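Local coordinates for protein acetylglutamate kinase (PDB 3L86) that probably catalyses the ATP-dependent phosphorylation of N-acetyl-L-glutamate, the second step of the arginine pathway from glutamate to N-acetylornithine, at residues Ala178-Gly181 and Asp187-Asn190. Sequence-based numbering, arbitrary orientation.
Sequences ASLG and DMLN. With NLG (N-acetyl-L-glutamate), chain C.
Met188 meets Leu180 obliquely through its sulfur: SD lies 3.9 Å from Leu180 CD1 and nearly as close to CD2, touching both methyls of the fork. Met188 CG stands anti to its own backbone N (chi1 -158°), and the extended chi2 carries SD out to the two methyls. The Met188 CA also points its hydrogen at Gly181 O, a CA-H...O contact of 3.5 Å. Leu189 then pairs with Gly181 as a hydrogen-bonded antiparallel pair: Leu189 N gives a bond of 2.8 Å to Gly181 O, and the return bond from Gly181 N to Leu189 O is longer, 3.3 Å, though equally straight. These bonds define the beta hairpin of strands 174-182 and 188-190, which belongs to the amino acid kinase fold and gives Ser179 and Asn190 to the N-acetyl-L-glutamate pocket. The Leu189 side chain leaves on the other face from Leu180, against Ala143 and Tyr145 of strand 141-145. Asn190, in a non-hydrogen-bonded pair with Leu180, turns its amide to the ligand: ND2 donates to ligand O7 at 3.3 Å (N-H...O 167°) and is also hydrogen-bonded to Thr99. Ser179, centre of an inverse gamma turn spanned by Leu180 N to Ala178 O (2.9 Å), brings OG to 3.6 Å from the ligand CG.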
loop_
_atom_site.group_PDB
_atom_site.type_symbol
_atom_site.label_atom_id
_atom_site.label_comp_id
_atom_site.label_asym_id
_atom_site.label_seq_id
_atom_site.Cartn_x
_atom_site.Cartn_y
_atom_site.Cartn_z
ATOM N N ALA A 178 5.459 -1.264 -6.167
ATOM C CA ALA A 178 4.221 -0.624 -6.676
ATOM C C ALA A 178 3.006 -1.563 -6.586
ATOM O O ALA A 178 3.188 -2.788 -6.586
ATOM C CB ALA A 178 4.422 -0.202 -8.138
ATOM N N SER A 179 1.778 -0.991 -6.598
ATOM C CA SER A 179 0.585 -1.823 -6.451
ATOM C C SER A 179 0.128 -2.451 -7.783
ATOM O O SER A 179 -0.842 -1.936 -8.418
ATOM C CB SER A 179 -0.570 -1.056 -5.808
ATOM O OG SER A 179 -0.872 0.151 -6.517
ATOM N N LEU A 180 0.853 -3.502 -8.187
ATOM C CA LEU A 180 0.684 -4.232 -9.471
ATOM C C LEU A 180 0.934 -5.719 -9.208
ATOM O O LEU A 180 1.781 -6.081 -8.372
ATOM C CB LEU A 180 1.696 -3.742 -10.546
ATOM C CG LEU A 180 1.554 -2.258 -11.063
ATOM C CD1 LEU A 180 2.783 -1.841 -11.887
ATOM C CD2 LEU A 180 0.236 -1.963 -11.891
ATOM N N GLY A 181 0.180 -6.584 -9.878
ATOM C CA GLY A 181 0.442 -8.013 -9.814
ATOM C C GLY A 181 0.226 -8.687 -11.193
ATOM O O GLY A 181 -0.147 -8.032 -12.185
ATOM N N ASP A 187 -0.687 -11.683 -17.584
ATOM C CA ASP A 187 -1.171 -10.330 -17.771
ATOM C C ASP A 187 -1.009 -9.471 -16.495
ATOM O O ASP A 187 -1.346 -9.918 -15.401
ATOM C CB ASP A 187 -2.643 -10.408 -18.206
ATOM C CG ASP A 187 -2.792 -11.126 -19.583
ATOM O OD1 ASP A 187 -3.671 -11.967 -19.726
ATOM O OD2 ASP A 187 -1.976 -10.862 -20.503
ATOM N N MET A 188 -0.532 -8.234 -16.672
ATOM C CA MET A 188 -0.441 -7.245 -15.603
ATOM C C MET A 188 -1.819 -6.750 -15.138
ATOM O O MET A 188 -2.615 -6.367 -15.972
ATOM C CB MET A 188 0.393 -6.044 -16.062
ATOM C CG MET A 188 0.958 -5.256 -14.841
ATOM S SD MET A 188 1.735 -3.650 -15.198
ATOM C CE MET A 188 3.287 -4.173 -15.840
ATOM N N LEU A 189 -2.064 -6.699 -13.813
ATOM C CA LEU A 189 -3.342 -6.226 -13.230
ATOM C C LEU A 189 -3.154 -5.061 -12.232
ATOM O O LEU A 189 -2.116 -4.999 -11.576
ATOM C CB LEU A 189 -4.109 -7.372 -12.500
ATOM C CG LEU A 189 -4.354 -8.704 -13.232
ATOM C CD1 LEU A 189 -5.215 -9.690 -12.368
ATOM C CD2 LEU A 189 -5.004 -8.488 -14.564
ATOM N N ASN A 190 -4.162 -4.189 -12.100
ATOM C CA ASN A 190 -4.154 -3.021 -11.188
ATOM C C ASN A 190 -4.652 -3.506 -9.809
ATOM O O ASN A 190 -5.775 -4.041 -9.728
ATOM C CB ASN A 190 -5.042 -1.878 -11.783
ATOM C CG ASN A 190 -5.235 -0.689 -10.830
ATOM O OD1 ASN A 190 -4.533 -0.568 -9.827
ATOM N ND2 ASN A 190 -6.184 0.218 -11.165
HETATM C CA NLG C . -5.818 1.353 -7.364
HETATM C C NLG C . -6.961 0.549 -7.617
HETATM O OXT NLG C . -8.135 0.931 -7.546
HETATM O O NLG C . -7.142 -0.595 -7.820
HETATM C CB NLG C . -4.279 1.383 -7.347
HETATM C CG NLG C . -3.482 2.621 -6.761
HETATM C CD NLG C . -3.616 3.142 -5.268
HETATM O OE1 NLG C . -4.138 2.409 -4.478
HETATM O OE2 NLG C . -3.250 4.262 -4.874
HETATM C C7 NLG C . -6.161 3.471 -8.317
HETATM C C8 NLG C . -6.251 4.640 -8.028
HETATM O O7 NLG C . -6.211 2.975 -9.416
HETATM N N2 NLG C . -6.008 2.583 -7.411
#